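Local coordinates for mitochondrial enolase superfamily member 1 (Homo sapiens, PDB 4A35), which catalyses the magnesium-dependent dehydration of L-fuconate to 2-keto-3-deoxy-L-fuconate, a step in the breakdown of L-fucose, at residues Asp251-Trp256 and Thr304-His309; Glu277-Pro282 and Ala289-Ala294; Arg219-Val224 and Pro273-Glu278; Gln324-Asp329 and Leu340-Met345. All coordinates share one frame; numbering follows the deposited sequence. Where two conformers were deposited one is given.

Contact 1 of 4, residues Asp251-Trp256 and Thr304-His309; sequences DANQRW and TGEQCH. With MG (magnesium ion), chain B.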
loop_
_atom_site.group_PDB
_atom_site.type_symbol
_atom_site.label_atom_id
_atom_site.label_comp_id
_atom_site.label_asym_id
_atom_site.label_seq_id
_atom_site.Cartn_x
_atom_site.Cartn_y
_atom_site.Cartn_z
ATOM N N ASP A 251 5.149 -21.056 7.893
ATOM C CA ASP A 251 4.935 -19.789 7.190
ATOM C C ASP A 251 3.937 -20.025 6.060
ATOM O O ASP A 251 4.208 -20.815 5.154
ATOM C CB ASP A 251 6.295 -19.266 6.657
ATOM C CG ASP A 251 6.207 -17.881 6.004
ATOM O OD1 ASP A 251 5.075 -17.385 5.801
ATOM O OD2 ASP A 251 7.269 -17.319 5.642
ATOM N N ALA A 252 2.744 -19.435 6.176
ATOM C CA ALA A 252 1.663 -19.615 5.200
ATOM C C ALA A 252 1.680 -18.544 4.115
ATOM O O ALA A 252 0.830 -18.640 3.222
ATOM C CB ALA A 252 0.308 -19.614 5.900
ATOM N N ASN A 253 2.579 -17.512 4.207
ATOM C CA ASN A 253 2.649 -16.457 3.145
ATOM C C ASN A 253 1.250 -15.940 2.705
ATOM O O ASN A 253 0.960 -15.785 1.478
ATOM C CB ASN A 253 3.408 -17.005 1.899
ATOM C CG ASN A 253 4.879 -17.182 2.189
ATOM O OD1 ASN A 253 5.314 -18.275 2.543
ATOM N ND2 ASN A 253 5.625 -16.082 2.239
ATOM N N GLN A 254 0.377 -15.622 3.729
ATOM C CA GLN A 254 -0.913 -14.927 3.538
ATOM C C GLN A 254 -1.987 -15.759 2.850
ATOM O O GLN A 254 -2.980 -15.198 2.414
ATOM C CB GLN A 254 -0.709 -13.602 2.703
ATOM C CG GLN A 254 0.509 -12.783 3.155
ATOM C CD GLN A 254 0.993 -11.793 2.099
ATOM O OE1 GLN A 254 0.490 -11.740 0.965
ATOM N NE2 GLN A 254 2.033 -11.023 2.431
ATOM N N ARG A 255 -1.820 -17.092 2.737
ATOM C CA ARG A 255 -2.744 -17.870 1.941
ATOM C C ARG A 255 -4.191 -17.900 2.405
ATOM O O ARG A 255 -5.081 -18.051 1.562
ATOM C CB ARG A 255 -2.257 -19.350 1.825
ATOM C CG ARG A 255 -1.027 -19.420 0.898
ATOM C CD ARG A 255 -1.455 -19.204 -0.575
ATOM N NE ARG A 255 -2.285 -20.317 -1.043
ATOM C CZ ARG A 255 -2.705 -20.476 -2.295
ATOM N NH1 ARG A 255 -2.401 -19.576 -3.226
ATOM N NH2 ARG A 255 -3.442 -21.536 -2.627
ATOM N N TRP A 256 -4.416 -17.835 3.719
ATOM C CA TRP A 256 -5.725 -18.179 4.250
ATOM C C TRP A 256 -6.637 -17.046 4.624
ATOM O O TRP A 256 -6.173 -15.932 4.900
ATOM C CB TRP A 256 -5.512 -19.067 5.519
ATOM C CG TRP A 256 -4.617 -20.277 5.328
ATOM C CD1 TRP A 256 -4.680 -21.201 4.319
ATOM C CD2 TRP A 256 -3.583 -20.737 6.229
ATOM N NE1 TRP A 256 -3.714 -22.182 4.510
ATOM C CE2 TRP A 256 -3.084 -21.960 5.713
ATOM C CE3 TRP A 256 -3.052 -20.251 7.443
ATOM C CZ2 TRP A 256 -2.045 -22.672 6.344
ATOM C CZ3 TRP A 256 -2.113 -21.019 8.126
ATOM C CH2 TRP A 256 -1.581 -22.192 7.556
ATOM N N THR A 304 4.027 -11.987 12.129
ATOM C CA THR A 304 3.742 -11.350 10.840
ATOM C C THR A 304 4.601 -10.121 10.727
ATOM O O THR A 304 5.190 -9.678 11.732
ATOM C CB THR A 304 2.199 -11.045 10.618
ATOM O OG1 THR A 304 2.027 -10.600 9.235
ATOM C CG2 THR A 304 1.681 -9.909 11.561
ATOM N N GLY A 305 4.655 -9.575 9.508
ATOM C CA GLY A 305 5.328 -8.310 9.303
ATOM C C GLY A 305 6.169 -8.122 8.064
ATOM O O GLY A 305 6.420 -6.972 7.710
ATOM N N GLU A 306 6.677 -9.203 7.446
ATOM C CA GLU A 306 7.565 -9.001 6.299
ATOM C C GLU A 306 6.948 -8.138 5.159
ATOM O O GLU A 306 7.727 -7.474 4.485
ATOM C CB GLU A 306 8.029 -10.335 5.702
ATOM C CG GLU A 306 6.980 -11.040 4.885
ATOM C CD GLU A 306 7.473 -12.390 4.446
ATOM O OE1 GLU A 306 7.908 -13.153 5.334
ATOM O OE2 GLU A 306 7.481 -12.668 3.229
ATOM N N GLN A 307 5.570 -8.155 4.935
ATOM C CA GLN A 307 4.960 -7.347 3.891
ATOM C C GLN A 307 4.119 -6.229 4.509
ATOM O O GLN A 307 3.369 -5.556 3.792
ATOM C CB GLN A 307 4.104 -8.218 2.928
ATOM C CG GLN A 307 4.997 -9.098 2.021
ATOM C CD GLN A 307 4.438 -9.287 0.621
ATOM O OE1 GLN A 307 4.097 -10.407 0.203
ATOM N NE2 GLN A 307 4.467 -8.240 -0.193
ATOM N N CYS A 308 4.210 -6.064 5.866
ATOM C CA CYS A 308 3.528 -5.007 6.579
ATOM C C CYS A 308 4.065 -3.660 6.064
ATOM O O CYS A 308 5.267 -3.404 6.216
ATOM C CB CYS A 308 3.778 -5.169 8.061
ATOM S SG CYS A 308 3.066 -3.846 9.007
ATOM N N HIS A 309 3.261 -2.891 5.373
ATOM C CA HIS A 309 3.762 -1.727 4.619
ATOM C C HIS A 309 4.328 -0.506 5.366
ATOM O O HIS A 309 5.158 0.212 4.776
ATOM C CB HIS A 309 2.770 -1.303 3.503
ATOM C CG HIS A 309 1.403 -0.915 3.978
ATOM N ND1 HIS A 309 1.145 0.361 4.432
ATOM C CD2 HIS A 309 0.275 -1.653 4.081
ATOM C CE1 HIS A 309 -0.134 0.383 4.765
ATOM N NE2 HIS A 309 -0.695 -0.805 4.610
HETATM MG MG MG B . 7.662 -15.186 5.597
HETATM O O HOH W 1 5.761 -14.980 5.228
HETATM O O HOH W 2 4.859 -12.939 1.924
HETATM O O HOH W 3 8.069 -15.275 3.219
HETATM O O HOH W 4 9.585 -15.475 5.327
#
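Asp251 and Glu306 meet through a magnesium ion that each binds with a single carboxylate oxygen, Asp251 OD2 at 2.2 Å and Glu306 OE1 at 2.1 Å from the metal. This is the tight part of the contact. With CG anti to the backbone N (chi1 -175°), Asp251 reaches out from the end of strand 247-251, while its second oxygen, OD1, turns back to accept from the backbone N of Asn253 in an Asx turn and also accepts a hydrogen bond from metal-bound water 1. Lys223 NZ hydrogen-bonds OD2 as well. Short Asp suits a ligand this near its strand; the longer, extended Glu306 spans more distance.

Beside the metal the packing is looser and mediated by water. Asn253 ND2 stands 4.0 Å from Glu306 OE2, amide and carboxylate planes nearly perpendicular, and water 3 bridges them, accepting from ND2 and donating to OE2; water 2 makes a longer bond from ND2 and probably bridges as well. Farther out, Gln254 NE2 donates to Gln307 OE1 (3.1 Å), a bent bond whose donor sits above the carbonyl plane; NE2 also bonds Glu278, and Gln254 OE1 is held by Arg103 of the second subunit.

Asp251 OD2 and Glu306 OE1, 4.2 Å apart across the metal, would probably repel without the cation. Together with Glu277 they leave three water-filled positions, consistent with substrate replacing water and an enediolate being stabilised.

Contact 2 of 4, residues Glu277-Pro282 and Ala289-Ala294; sequences EEPTSP and ATISKA. With MG (magnesium ion), chain B.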
loop_
_atom_site.group_PDB
_atom_site.type_symbol
_atom_site.label_atom_id
_atom_site.label_comp_id
_atom_site.label_asym_id
_atom_site.label_seq_id
_atom_site.Cartn_x
_atom_site.Cartn_y
_atom_site.Cartn_z
ATOM N N GLU A 277 3.466 -18.034 10.683
ATOM C CA GLU A 277 3.803 -16.746 10.107
ATOM C C GLU A 277 2.835 -16.409 8.937
ATOM O O GLU A 277 2.525 -17.274 8.102
ATOM C CB GLU A 277 5.265 -16.795 9.651
ATOM C CG GLU A 277 5.761 -15.541 8.927
ATOM C CD GLU A 277 7.257 -15.658 8.647
ATOM O OE1 GLU A 277 7.929 -16.379 9.421
ATOM O OE2 GLU A 277 7.778 -14.944 7.751
ATOM N N GLU A 278 2.429 -15.109 8.849
ATOM C CA GLU A 278 1.523 -14.581 7.841
ATOM C C GLU A 278 0.334 -15.529 7.561
ATOM O O GLU A 278 0.137 -15.957 6.413
ATOM C CB GLU A 278 2.279 -14.264 6.544
ATOM C CG GLU A 278 3.232 -13.097 6.690
ATOM C CD GLU A 278 3.379 -12.426 5.345
ATOM O OE1 GLU A 278 3.990 -13.052 4.439
ATOM O OE2 GLU A 278 2.874 -11.291 5.189
ATOM N N PRO A 279 -0.460 -15.915 8.588
ATOM C CA PRO A 279 -1.612 -16.807 8.309
ATOM C C PRO A 279 -2.624 -16.176 7.340
ATOM O O PRO A 279 -3.332 -16.901 6.652
ATOM C CB PRO A 279 -2.220 -17.042 9.696
ATOM C CG PRO A 279 -1.837 -15.775 10.505
ATOM C CD PRO A 279 -0.396 -15.558 10.026
ATOM N N THR A 280 -2.698 -14.822 7.259
ATOM C CA THR A 280 -3.671 -14.204 6.358
ATOM C C THR A 280 -3.051 -12.926 5.771
ATOM O O THR A 280 -1.818 -12.709 5.922
ATOM C CB THR A 280 -5.022 -13.966 7.089
ATOM O OG1 THR A 280 -6.000 -13.684 6.112
ATOM C CG2 THR A 280 -4.969 -12.813 8.162
ATOM N N SER A 281 -3.887 -12.137 5.101
ATOM C CA SER A 281 -3.529 -10.841 4.475
ATOM C C SER A 281 -2.619 -10.001 5.436
ATOM O O SER A 281 -2.977 -9.842 6.613
ATOM C CB SER A 281 -4.784 -10.061 4.119
ATOM O OG SER A 281 -4.460 -8.703 3.863
ATOM N N PRO A 282 -1.518 -9.401 4.912
ATOM C CA PRO A 282 -0.605 -8.596 5.760
ATOM C C PRO A 282 -1.281 -7.306 6.232
ATOM O O PRO A 282 -0.753 -6.652 7.118
ATOM C CB PRO A 282 0.563 -8.303 4.814
ATOM C CG PRO A 282 -0.124 -8.181 3.454
ATOM C CD PRO A 282 -1.049 -9.389 3.507
ATOM N N ALA A 289 -5.312 -10.864 14.965
ATOM C CA ALA A 289 -5.751 -10.972 16.357
ATOM C C ALA A 289 -6.770 -12.104 16.531
ATOM O O ALA A 289 -6.690 -12.847 17.498
ATOM C CB ALA A 289 -6.338 -9.637 16.843
ATOM N N THR A 290 -7.735 -12.266 15.591
ATOM C CA THR A 290 -8.709 -13.372 15.693
ATOM C C THR A 290 -7.981 -14.754 15.680
ATOM O O THR A 290 -8.309 -15.636 16.495
ATOM C CB THR A 290 -9.782 -13.257 14.575
ATOM O OG1 THR A 290 -10.474 -12.040 14.761
ATOM C CG2 THR A 290 -10.787 -14.430 14.597
ATOM N N ILE A 291 -6.999 -14.920 14.786
ATOM C CA ILE A 291 -6.252 -16.179 14.640
ATOM C C ILE A 291 -5.391 -16.375 15.890
ATOM O O ILE A 291 -5.368 -17.468 16.438
ATOM C CB ILE A 291 -5.426 -16.162 13.345
ATOM C CG1 ILE A 291 -6.371 -16.080 12.106
ATOM C CG2 ILE A 291 -4.465 -17.397 13.259
ATOM C CD1 ILE A 291 -5.687 -15.549 10.730
ATOM N N SER A 292 -4.730 -15.312 16.354
ATOM C CA SER A 292 -3.913 -15.392 17.569
ATOM C C SER A 292 -4.761 -15.888 18.768
ATOM O O SER A 292 -4.339 -16.836 19.460
ATOM C CB SER A 292 -3.271 -14.040 17.883
ATOM O OG SER A 292 -2.379 -14.158 18.991
ATOM N N LYS A 293 -5.968 -15.294 19.000
ATOM C CA LYS A 293 -6.775 -15.723 20.149
ATOM C C LYS A 293 -7.160 -17.199 20.035
ATOM O O LYS A 293 -7.173 -17.910 21.038
ATOM C CB LYS A 293 -8.028 -14.844 20.306
ATOM C CG LYS A 293 -7.659 -13.441 20.797
ATOM C CD LYS A 293 -8.917 -12.584 21.043
ATOM C CE LYS A 293 -8.610 -11.130 21.355
ATOM N NZ LYS A 293 -7.917 -10.470 20.216
ATOM N N ALA A 294 -7.432 -17.672 18.819
ATOM C CA ALA A 294 -7.822 -19.070 18.604
ATOM C C ALA A 294 -6.667 -20.066 18.758
ATOM O O ALA A 294 -6.929 -21.195 19.179
ATOM C CB ALA A 294 -8.437 -19.233 17.218
HETATM MG MG MG B . 7.662 -15.186 5.597
HETATM O O HOH W 1 5.761 -14.980 5.228
HETATM O O HOH W 3 8.069 -15.275 3.219
HETATM O O HOH W 4 9.585 -15.475 5.327
#
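Ile291 of helix 285-295 points its CD1 methyl at two neighbouring residues of the loop, Pro279 and Thr280. Its CG1 lies anti to the carbonyl carbon (chi1 -63°), and an extended chi2 of 160° carries CD1 away from the helix, to 3.9 Å from Pro279 CG and 3.8 Å from Thr280 CG2. The other branch, Ile291 CG2, also comes to 4.1 Å from Pro279 CG, and the proline ring is thereby met by both arms of the isoleucine.

Thr280 divides its roles by rotamer: OG1, anti to its own N (chi1 -166°), bonds the backbone O of Trp256, and with OG1 so placed, CG2 sits between the backbone N and the carbonyl carbon, facing Ile291 CD1. A threonine thus serves a polar and an apolar neighbour at once, while proline offers a stiff hydrocarbon surface.

The loop follows strand 275-277, whose last residue, Glu277, binds magnesium, and leads into the helix itself. Ala261 of helix 258-268 touches both Pro279 and Ile291, and Ile302 of strand 301-304 also touches Ile291.

Contact 3 of 4, residues Arg219-Val224 and Pro273-Glu278; sequences RFKVKV and PLWIEE. With MG (magnesium ion), chain B.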
loop_
_atom_site.group_PDB
_atom_site.type_symbol
_atom_site.label_atom_id
_atom_site.label_comp_id
_atom_site.label_asym_id
_atom_site.label_seq_id
_atom_site.Cartn_x
_atom_site.Cartn_y
_atom_site.Cartn_z
ATOM N N ARG A 219 17.171 -24.465 14.455
ATOM C CA ARG A 219 15.907 -23.738 14.324
ATOM C C ARG A 219 15.545 -23.687 12.830
ATOM O O ARG A 219 16.383 -23.313 12.007
ATOM C CB ARG A 219 16.042 -22.336 14.921
ATOM C CG ARG A 219 16.637 -22.341 16.329
ATOM C CD ARG A 219 16.848 -20.917 16.821
ATOM N NE ARG A 219 17.644 -20.975 18.052
ATOM C CZ ARG A 219 18.951 -20.747 18.119
ATOM N NH1 ARG A 219 19.620 -20.340 17.043
ATOM N NH2 ARG A 219 19.597 -20.890 19.274
ATOM N N PHE A 220 14.358 -24.167 12.486
ATOM C CA PHE A 220 13.939 -24.405 11.115
ATOM C C PHE A 220 12.573 -23.864 10.762
ATOM O O PHE A 220 11.605 -24.070 11.490
ATOM C CB PHE A 220 13.906 -25.956 10.884
ATOM C CG PHE A 220 15.259 -26.624 10.897
ATOM C CD1 PHE A 220 15.881 -26.967 12.104
ATOM C CD2 PHE A 220 15.889 -26.969 9.709
ATOM C CE1 PHE A 220 17.128 -27.599 12.115
ATOM C CE2 PHE A 220 17.156 -27.567 9.722
ATOM C CZ PHE A 220 17.749 -27.915 10.926
ATOM N N LYS A 221 12.487 -23.223 9.573
ATOM C CA LYS A 221 11.201 -22.774 9.083
ATOM C C LYS A 221 10.762 -23.694 7.970
ATOM O O LYS A 221 11.594 -24.267 7.256
ATOM C CB LYS A 221 11.213 -21.294 8.612
ATOM C CG LYS A 221 9.792 -20.753 8.390
ATOM C CD LYS A 221 9.634 -19.268 8.742
ATOM C CE LYS A 221 10.040 -18.495 7.534
ATOM N NZ LYS A 221 10.075 -17.034 7.820
ATOM N N VAL A 222 9.442 -23.830 7.814
ATOM C CA VAL A 222 8.835 -24.616 6.734
ATOM C C VAL A 222 7.657 -23.830 6.146
ATOM O O VAL A 222 6.833 -23.284 6.885
ATOM C CB VAL A 222 8.407 -26.045 7.230
ATOM C CG1 VAL A 222 7.400 -25.951 8.389
ATOM C CG2 VAL A 222 7.819 -26.879 6.098
ATOM N N LYS A 223 7.571 -23.788 4.813
ATOM C CA LYS A 223 6.449 -23.155 4.129
ATOM C C LYS A 223 5.284 -24.112 4.090
ATOM O O LYS A 223 5.452 -25.310 3.792
ATOM C CB LYS A 223 6.819 -22.758 2.681
ATOM C CG LYS A 223 7.966 -21.772 2.556
ATOM C CD LYS A 223 7.638 -20.427 3.244
ATOM C CE LYS A 223 8.926 -19.660 3.419
ATOM N NZ LYS A 223 8.697 -18.192 3.465
ATOM N N VAL A 224 4.094 -23.554 4.295
ATOM C CA VAL A 224 2.811 -24.278 4.295
ATOM C C VAL A 224 1.744 -23.452 3.575
ATOM O O VAL A 224 2.000 -22.283 3.214
ATOM C CB VAL A 224 2.356 -24.615 5.767
ATOM C CG1 VAL A 224 3.403 -25.489 6.508
ATOM C CG2 VAL A 224 2.016 -23.339 6.561
ATOM N N PRO A 273 4.526 -26.395 16.127
ATOM C CA PRO A 273 5.227 -25.198 15.603
ATOM C C PRO A 273 5.349 -24.070 16.656
ATOM O O PRO A 273 4.413 -23.858 17.432
ATOM C CB PRO A 273 4.323 -24.751 14.441
ATOM C CG PRO A 273 2.968 -25.233 14.788
ATOM C CD PRO A 273 3.181 -26.560 15.519
ATOM N N LEU A 274 6.504 -23.390 16.729
ATOM C CA LEU A 274 6.618 -22.223 17.644
ATOM C C LEU A 274 5.653 -21.087 17.215
ATOM O O LEU A 274 4.965 -20.429 18.034
ATOM C CB LEU A 274 8.073 -21.711 17.667
ATOM C CG LEU A 274 8.279 -20.368 18.420
ATOM C CD1 LEU A 274 8.005 -20.542 19.944
ATOM C CD2 LEU A 274 9.681 -19.835 18.200
ATOM N N TRP A 275 5.600 -20.846 15.902
ATOM C CA TRP A 275 4.731 -19.843 15.370
ATOM C C TRP A 275 4.198 -20.225 14.000
ATOM O O TRP A 275 4.775 -21.098 13.287
ATOM C CB TRP A 275 5.423 -18.455 15.284
ATOM C CG TRP A 275 6.484 -18.240 14.229
ATOM C CD1 TRP A 275 6.320 -18.259 12.868
ATOM C CD2 TRP A 275 7.789 -17.686 14.466
ATOM N NE1 TRP A 275 7.498 -17.871 12.241
ATOM C CE2 TRP A 275 8.407 -17.495 13.195
ATOM C CE3 TRP A 275 8.512 -17.351 15.643
ATOM C CZ2 TRP A 275 9.698 -16.956 13.061
ATOM C CZ3 TRP A 275 9.798 -16.842 15.508
ATOM C CH2 TRP A 275 10.368 -16.619 14.230
ATOM N N ILE A 276 3.092 -19.576 13.654
ATOM C CA ILE A 276 2.526 -19.570 12.294
ATOM C C ILE A 276 2.714 -18.144 11.776
ATOM O O ILE A 276 2.216 -17.167 12.387
ATOM C CB ILE A 276 1.052 -20.093 12.126
ATOM C CG1 ILE A 276 0.652 -19.899 10.613
ATOM C CG2 ILE A 276 0.038 -19.314 13.014
ATOM C CD1 ILE A 276 1.445 -20.864 9.557
ATOM N N GLU A 277 3.466 -18.034 10.683
ATOM C CA GLU A 277 3.803 -16.746 10.107
ATOM C C GLU A 277 2.835 -16.409 8.937
ATOM O O GLU A 277 2.525 -17.274 8.102
ATOM C CB GLU A 277 5.265 -16.795 9.651
ATOM C CG GLU A 277 5.761 -15.541 8.927
ATOM C CD GLU A 277 7.257 -15.658 8.647
ATOM O OE1 GLU A 277 7.929 -16.379 9.421
ATOM O OE2 GLU A 277 7.778 -14.944 7.751
ATOM N N GLU A 278 2.429 -15.109 8.849
ATOM C CA GLU A 278 1.523 -14.581 7.841
ATOM C C GLU A 278 0.334 -15.529 7.561
ATOM O O GLU A 278 0.137 -15.957 6.413
ATOM C CB GLU A 278 2.279 -14.264 6.544
ATOM C CG GLU A 278 3.232 -13.097 6.690
ATOM C CD GLU A 278 3.379 -12.426 5.345
ATOM O OE1 GLU A 278 3.990 -13.052 4.439
ATOM O OE2 GLU A 278 2.874 -11.291 5.189
HETATM MG MG MG B . 7.662 -15.186 5.597
HETATM O O HOH W 4 9.585 -15.475 5.327
HETATM O O HOH W 1 5.761 -14.980 5.228
HETATM O O HOH W 3 8.069 -15.275 3.219
#
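Lys221 NZ and Glu277 OE1 form a salt bridge of 2.8 Å, the ammonium arriving on the syn side of the carboxylate, 30° out of its plane. OE1 also accepts on its anti lone pair from Trp275 NE1, at 3.2 Å, and from Gln327; three donors thus grip one oxygen and fix the rotation of the carboxylate. Glu277 OE2 binds the magnesium at 2.2 Å, with Lys221 NZ also near it. Glu277 gets there with CG anti to its N (chi1 176°) and an extended chain, whereas Lys221 bends at chi2 and chi3 to bring its amine across. That amine also donates to metal-bound water 4 and pairs with Glu387.

Lys223, the proton donor or acceptor by similarity with relatives, ends 3.8 Å from the magnesium (NZ to metal) and is hydrogen-bonded to Asp251 rather than to Glu277.

Outward from the charges, Lys221 CD approaches the Trp275 ring obliquely, 4.3 Å from NE1, so the aliphatic part of the lysine rests near indole. On another side of the strands, Val224 CG2 meets Ile276 CD1 at 3.9 Å, branched apolar residues suited to the layer beneath the helices.

Strand 247-251 runs between strands 219-223 and 275-277 in the parallel sheet, so these side chains reach across an intervening strand. Helix 228-242 packs on Val222 and Val224, and strand 188-192 flanks strand 219-223.

Contact 4 of 4, residues Gln324-Asp329 and Leu340-Met345; sequences QFLQID and LSVLLM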
loop_
_atom_site.group_PDB
_atom_site.type_symbol
_atom_site.label_atom_id
_atom_site.label_comp_id
_atom_site.label_asym_id
_atom_site.label_seq_id
_atom_site.Cartn_x
_atom_site.Cartn_y
_atom_site.Cartn_z
ATOM N N GLN A 324 2.484 -12.509 18.364
ATOM C CA GLN A 324 3.420 -12.885 19.441
ATOM C C GLN A 324 4.870 -12.585 19.012
ATOM O O GLN A 324 5.749 -12.505 19.872
ATOM C CB GLN A 324 3.271 -14.375 19.815
ATOM C CG GLN A 324 2.020 -14.674 20.665
ATOM C CD GLN A 324 0.713 -14.234 20.021
ATOM O OE1 GLN A 324 0.315 -14.707 18.945
ATOM N NE2 GLN A 324 0.037 -13.260 20.634
ATOM N N PHE A 325 5.129 -12.493 17.687
ATOM C CA PHE A 325 6.479 -12.237 17.137
ATOM C C PHE A 325 6.336 -11.254 16.006
ATOM O O PHE A 325 5.502 -11.452 15.097
ATOM C CB PHE A 325 7.119 -13.528 16.603
ATOM C CG PHE A 325 7.105 -14.671 17.601
ATOM C CD1 PHE A 325 6.017 -15.554 17.658
ATOM C CD2 PHE A 325 8.209 -14.915 18.416
ATOM C CE1 PHE A 325 6.038 -16.667 18.522
ATOM C CE2 PHE A 325 8.222 -16.016 19.291
ATOM C CZ PHE A 325 7.133 -16.880 19.343
ATOM N N LEU A 326 7.079 -10.161 16.111
ATOM C CA LEU A 326 6.948 -9.069 15.124
ATOM C C LEU A 326 8.095 -9.143 14.167
ATOM O O LEU A 326 9.248 -9.045 14.566
ATOM C CB LEU A 326 6.879 -7.725 15.896
ATOM C CG LEU A 326 6.548 -6.481 15.032
ATOM C CD1 LEU A 326 5.909 -5.390 15.896
ATOM C CD2 LEU A 326 7.844 -5.922 14.367
ATOM N N GLN A 327 7.781 -9.227 12.861
ATOM C CA GLN A 327 8.852 -9.417 11.883
ATOM C C GLN A 327 9.111 -8.160 11.067
ATOM O O GLN A 327 8.468 -7.942 10.054
ATOM C CB GLN A 327 8.494 -10.615 10.981
ATOM C CG GLN A 327 8.268 -11.846 11.918
ATOM C CD GLN A 327 7.744 -13.030 11.243
ATOM O OE1 GLN A 327 6.680 -12.977 10.614
ATOM N NE2 GLN A 327 8.468 -14.133 11.396
ATOM N N ILE A 328 10.134 -7.400 11.474
ATOM C CA ILE A 328 10.548 -6.244 10.696
ATOM C C ILE A 328 11.191 -6.691 9.374
ATOM O O ILE A 328 11.667 -7.817 9.244
ATOM C CB ILE A 328 11.538 -5.332 11.489
ATOM C CG1 ILE A 328 12.879 -6.047 11.825
ATOM C CG2 ILE A 328 10.815 -4.582 12.681
ATOM C CD1 ILE A 328 14.081 -5.080 12.405
ATOM N N ASP A 329 11.178 -5.790 8.385
ATOM C CA ASP A 329 11.878 -6.008 7.137
ATOM C C ASP A 329 12.634 -4.709 6.802
ATOM O O ASP A 329 12.069 -3.608 6.868
ATOM C CB ASP A 329 10.959 -6.440 6.002
ATOM C CG ASP A 329 11.831 -6.733 4.775
ATOM O OD1 ASP A 329 12.323 -7.868 4.658
ATOM O OD2 ASP A 329 12.044 -5.809 3.958
ATOM N N LEU A 340 13.568 1.753 12.968
ATOM C CA LEU A 340 13.868 2.193 14.354
ATOM C C LEU A 340 12.573 2.461 15.127
ATOM O O LEU A 340 12.453 2.020 16.276
ATOM C CB LEU A 340 14.720 3.478 14.382
ATOM C CG LEU A 340 16.187 3.288 13.964
ATOM C CD1 LEU A 340 16.847 4.671 13.735
ATOM C CD2 LEU A 340 16.940 2.495 15.028
ATOM N N SER A 341 11.604 3.140 14.476
ATOM C CA SER A 341 10.300 3.472 15.118
ATOM C C SER A 341 9.534 2.188 15.476
ATOM O O SER A 341 8.890 2.135 16.533
ATOM C CB SER A 341 9.453 4.375 14.215
ATOM O OG SER A 341 8.845 3.755 13.091
ATOM N N VAL A 342 9.666 1.138 14.628
ATOM C CA VAL A 342 8.952 -0.127 14.855
ATOM C C VAL A 342 9.690 -0.889 15.975
ATOM O O VAL A 342 9.036 -1.454 16.833
ATOM C CB VAL A 342 8.807 -0.921 13.535
ATOM C CG1 VAL A 342 8.224 -2.328 13.792
ATOM C CG2 VAL A 342 7.880 -0.166 12.556
ATOM N N LEU A 343 11.047 -0.932 15.973
ATOM C CA LEU A 343 11.764 -1.570 17.100
ATOM C C LEU A 343 11.346 -0.923 18.429
ATOM O O LEU A 343 11.173 -1.601 19.451
ATOM C CB LEU A 343 13.309 -1.412 16.937
ATOM C CG LEU A 343 13.908 -2.215 15.785
ATOM C CD1 LEU A 343 15.391 -1.816 15.586
ATOM C CD2 LEU A 343 13.757 -3.746 16.052
ATOM N N LEU A 344 11.295 0.410 18.438
ATOM C CA LEU A 344 10.921 1.130 19.676
ATOM C C LEU A 344 9.463 0.856 20.091
ATOM O O LEU A 344 9.211 0.615 21.272
ATOM C CB LEU A 344 11.174 2.639 19.528
ATOM C CG LEU A 344 12.662 3.052 19.471
ATOM C CD1 LEU A 344 12.788 4.464 18.865
ATOM C CD2 LEU A 344 13.309 2.943 20.864
ATOM N N MET A 345 8.548 0.760 19.146
ATOM C CA MET A 345 7.153 0.419 19.503
ATOM C C MET A 345 7.056 -1.014 20.051
ATOM O O MET A 345 6.395 -1.237 21.045
ATOM C CB MET A 345 6.206 0.547 18.290
ATOM C CG MET A 345 5.864 2.013 17.932
ATOM S SD MET A 345 4.507 2.104 16.743
ATOM C CE MET A 345 5.299 1.325 15.277
#
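Val342 is the knob of this contact: its CG1 methyl nests in the shallow dimple where Leu326 CD2 and Ile328 CG2 meet, both residues aiming at helix 335-348. Val342 CG1 lies 3.6 Å from Ile328 CG2 and 3.7 Å from Leu326 CD2, resting on both methyls. Val342 holds that methyl anti to its backbone N (chi1 173°), and its short, beta-branched side chain lets the helix come near, with 7.6 Å between the CA atoms of Ile328 and Val342.

Next to it, Ile328 is the bump. Its CG1 takes the place between backbone N and carbonyl carbon (chi1 64°), sending CD1 past the valine to Leu343 CD2, 3.9 Å away, where the two side chains cross at about a right angle. The two branches of Ile328 serve different helix residues, CG2 for Val342 and CD1 for Leu343. Leu326 contributes one methyl, CD2.

Phe314 of helix 311-319 closes on Leu326 and Val342, and Val366 of helix 362-377 on Ile328. Apolar packing of strand 325-326 and the residues just after it against the next helix, 335-348, is typical of a beta-alpha unit of a TIM barrel, the fold of this enolase-superfamily domain.

How the contacts relate
All four contacts are buried and belong to the C-terminal barrel domain, but their chemistry follows their place in it. Contacts 1 and 3 lie at strand ends, joined by a salt bridge between Asp251 and Lys223; contact 1 is polar, and contact 3 mixes a polar cluster with apolar packing, while each supplies ligands to one magnesium. Contact 2 shares Glu277 and Glu278 with contact 3, yet its own interface is apolar, turned away from the metal to a helix. Contact 4 likewise sets a strand against a helix and gives no ligand to the catalytic magnesium. Gln327 nevertheless ties it to the others, through Glu277 OE1 and the backbone of Thr304. Contacts 1 and 2 also reach the second subunit, whereas contacts 3 and 4 do not.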